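Local coordinates for uncharacterized protein lp_2664 (Lactobacillus plantarum WCFS1, PDB 2PJQ) that is of unknown function but belongs to the HD-domain family, so it is probably a metal-dependent phosphohydrolase, at residues His34-Arg43 with Thr56-Asp64. Sequence-based numbering, arbitrary orientation.
Sequences HLQRVNRLAR and TLAAAWLHD
N39 lays its side chain over one face of the W61 indole where helix 34-43 runs antiparallel to helix 56-62, the axes 9.4 Å apart at an angle of 159°. Its CB stands over the six-membered ring, 4.1 Å from the centroid of that ring in W61, a CH-pi contact. CG follows, 3.3 Å from W61 CZ2 and displaced toward the rim. At the tip OD1 rests against W61 CE2 and CZ2 and also reaches L57 CD2, while ND2, on the other branch, lies 3.7 Å from W61 CZ2. With CG anti to the backbone N (chi1 -174°), the amide extends across the indole, its plane tilted 28° from the ring. OD1 and W61 NE1 are close, but the poor angle rules out a hydrogen bond. Farther round the indole, W61 CZ3 meets L35 CB at 4.0 Å. An alanine in place of W61 would probably leave the N39 amide without the surface it lies on and open a gap beside L35. Toward the N-terminal end of segment 56-64, L57 forks: CD2 packs on A42 CB at 3.6 Å, and CD1 lies over one face of the R43 guanidinium, displaced toward NH2. A60 CB packs against both A42 CB and V38 CG1. At the other end, H34 NE2 gives D64 OD2 a weak hydrogen bond of 2.7 Å, the carboxylate oxygen lying at the edge of the imidazole; ND1 of H34 is hydrogen-bonded to D131. The side chains of H34, H63, D64 and D128 converge in a way consistent with the H...HD...D metal site of HD domains, although no metal is bound to them here. Helix 119-130 meets H34, V38 and T56, helix 9-22 covers W61 through L12 and Q16, and helix 92-102 packs on A59 and L62, so the pair is embedded in the all-helical HD-domain core.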
# COMPACT_ATOMS: atom_id res chain seq x y z
N HIS B 34 13.81 1.79 -5.27
CA HIS B 34 14.04 2.52 -4.02
C HIS B 34 15.53 2.87 -3.97
O HIS B 34 15.91 4.03 -3.95
CB HIS B 34 13.67 1.64 -2.82
CG HIS B 34 14.16 2.15 -1.49
ND1 HIS B 34 13.69 3.30 -0.90
CD2 HIS B 34 15.03 1.60 -0.60
CE1 HIS B 34 14.24 3.44 0.29
NE2 HIS B 34 15.06 2.42 0.50
N LEU B 35 16.35 1.83 -3.99
CA LEU B 35 17.80 1.97 -3.95
C LEU B 35 18.37 2.95 -4.97
O LEU B 35 19.28 3.70 -4.65
CB LEU B 35 18.45 0.61 -4.18
CG LEU B 35 18.18 -0.37 -3.05
CD1 LEU B 35 18.73 -1.75 -3.43
CD2 LEU B 35 18.80 0.16 -1.75
N GLN B 36 17.82 2.93 -6.18
CA GLN B 36 18.29 3.81 -7.23
C GLN B 36 17.83 5.23 -6.99
O GLN B 36 18.59 6.16 -7.22
CB GLN B 36 17.80 3.35 -8.60
CG GLN B 36 18.27 1.98 -8.99
CD GLN B 36 18.46 1.85 -10.48
OE1 GLN B 36 19.35 2.48 -11.06
NE2 GLN B 36 17.61 1.04 -11.13
N ARG B 37 16.58 5.38 -6.55
CA ARG B 37 16.06 6.72 -6.27
C ARG B 37 16.88 7.38 -5.16
O ARG B 37 17.30 8.54 -5.28
CB ARG B 37 14.60 6.65 -5.83
CG ARG B 37 13.60 6.70 -6.96
CD ARG B 37 12.24 7.00 -6.38
NE ARG B 37 11.81 5.97 -5.46
CZ ARG B 37 11.46 4.75 -5.85
NH1 ARG B 37 11.48 4.47 -7.14
NH2 ARG B 37 11.09 3.84 -4.96
N VAL B 38 17.10 6.65 -4.07
CA VAL B 38 17.89 7.17 -2.98
C VAL B 38 19.26 7.50 -3.54
O VAL B 38 19.77 8.59 -3.36
CB VAL B 38 18.04 6.16 -1.82
CG1 VAL B 38 19.23 6.55 -0.95
CG2 VAL B 38 16.78 6.13 -0.96
N ASN B 39 19.87 6.54 -4.23
CA ASN B 39 21.20 6.77 -4.77
C ASN B 39 21.25 8.11 -5.50
O ASN B 39 21.96 9.02 -5.11
CB ASN B 39 21.58 5.67 -5.74
CG ASN B 39 23.01 5.78 -6.21
OD1 ASN B 39 23.94 5.53 -5.45
ND2 ASN B 39 23.20 6.17 -7.47
N ARG B 40 20.47 8.21 -6.58
CA ARG B 40 20.40 9.42 -7.38
C ARG B 40 20.14 10.68 -6.55
O ARG B 40 20.59 11.77 -6.91
CB ARG B 40 19.35 9.22 -8.46
CG ARG B 40 18.46 10.41 -8.78
CD ARG B 40 17.45 9.98 -9.83
NE ARG B 40 16.73 8.78 -9.43
CZ ARG B 40 15.86 8.12 -10.19
NH1 ARG B 40 15.58 8.55 -11.41
NH2 ARG B 40 15.27 7.03 -9.72
N LEU B 41 19.43 10.53 -5.43
CA LEU B 41 19.15 11.66 -4.53
C LEU B 41 20.39 11.98 -3.70
O LEU B 41 20.74 13.15 -3.50
CB LEU B 41 18.00 11.31 -3.57
CG LEU B 41 16.53 11.40 -4.01
CD1 LEU B 41 15.68 10.60 -3.05
CD2 LEU B 41 16.09 12.86 -4.05
N ALA B 42 21.05 10.93 -3.20
CA ALA B 42 22.25 11.07 -2.39
C ALA B 42 23.29 11.84 -3.17
O ALA B 42 23.93 12.75 -2.65
CB ALA B 42 22.79 9.71 -2.01
N ARG B 43 23.44 11.48 -4.44
CA ARG B 43 24.43 12.10 -5.30
C ARG B 43 24.18 13.59 -5.48
O ARG B 43 25.09 14.39 -5.34
CB ARG B 43 24.48 11.38 -6.64
CG ARG B 43 25.60 11.84 -7.57
CD ARG B 43 25.45 11.18 -8.95
NE ARG B 43 25.69 9.74 -8.90
CZ ARG B 43 26.91 9.21 -8.83
NH1 ARG B 43 27.98 10.00 -8.81
NH2 ARG B 43 27.07 7.88 -8.75
N THR B 56 29.39 8.42 0.86
CA THR B 56 27.96 8.68 0.87
C THR B 56 27.15 7.61 0.15
O THR B 56 26.30 6.95 0.75
CB THR B 56 27.63 10.06 0.21
OG1 THR B 56 28.26 11.10 0.95
CG2 THR B 56 26.14 10.33 0.22
N LEU B 57 27.40 7.44 -1.14
CA LEU B 57 26.63 6.48 -1.91
C LEU B 57 26.81 5.10 -1.33
O LEU B 57 25.84 4.35 -1.21
CB LEU B 57 27.06 6.47 -3.38
CG LEU B 57 27.08 7.85 -4.02
CD1 LEU B 57 27.38 7.71 -5.49
CD2 LEU B 57 25.73 8.53 -3.80
N ALA B 58 28.04 4.78 -0.96
CA ALA B 58 28.36 3.48 -0.38
C ALA B 58 27.39 3.25 0.77
O ALA B 58 26.63 2.27 0.76
CB ALA B 58 29.78 3.47 0.12
N ALA B 59 27.38 4.17 1.74
CA ALA B 59 26.48 4.04 2.87
C ALA B 59 25.05 4.11 2.41
O ALA B 59 24.16 3.54 3.03
CB ALA B 59 26.75 5.14 3.91
N ALA B 60 24.79 4.82 1.31
CA ALA B 60 23.43 4.92 0.81
C ALA B 60 22.97 3.56 0.30
O ALA B 60 21.88 3.10 0.60
CB ALA B 60 23.35 5.93 -0.29
N TRP B 61 23.85 2.93 -0.48
CA TRP B 61 23.58 1.62 -1.06
C TRP B 61 23.36 0.57 0.01
O TRP B 61 22.47 -0.27 -0.11
CB TRP B 61 24.76 1.15 -1.92
CG TRP B 61 24.91 1.82 -3.26
CD1 TRP B 61 25.98 2.56 -3.69
CD2 TRP B 61 23.99 1.77 -4.34
NE1 TRP B 61 25.78 2.97 -4.99
CE2 TRP B 61 24.57 2.50 -5.42
CE3 TRP B 61 22.73 1.17 -4.52
CZ2 TRP B 61 23.92 2.66 -6.65
CZ3 TRP B 61 22.09 1.33 -5.74
CH2 TRP B 61 22.69 2.06 -6.79
N LEU B 62 24.16 0.64 1.06
CA LEU B 62 24.12 -0.35 2.12
C LEU B 62 23.22 -0.20 3.34
O LEU B 62 23.22 -1.08 4.19
CB LEU B 62 25.57 -0.61 2.59
CG LEU B 62 26.59 -1.06 1.53
CD1 LEU B 62 28.00 -0.99 2.11
CD2 LEU B 62 26.29 -2.48 1.05
N HIS B 63 22.45 0.87 3.47
CA HIS B 63 21.61 0.98 4.67
C HIS B 63 20.54 -0.10 4.84
O HIS B 63 20.40 -0.66 5.93
CB HIS B 63 20.89 2.32 4.75
CG HIS B 63 19.80 2.32 5.77
ND1 HIS B 63 18.49 2.65 5.47
CD2 HIS B 63 19.79 1.93 7.07
CE1 HIS B 63 17.74 2.46 6.53
NE2 HIS B 63 18.50 2.02 7.52
N ASP B 64 19.78 -0.37 3.80
CA ASP B 64 18.73 -1.37 3.89
C ASP B 64 19.21 -2.80 3.99
O ASP B 64 18.53 -3.65 4.53
CB ASP B 64 17.78 -1.25 2.70
CG ASP B 64 16.90 -0.03 2.77
OD1 ASP B 64 16.54 0.38 3.90
OD2 ASP B 64 16.56 0.51 1.70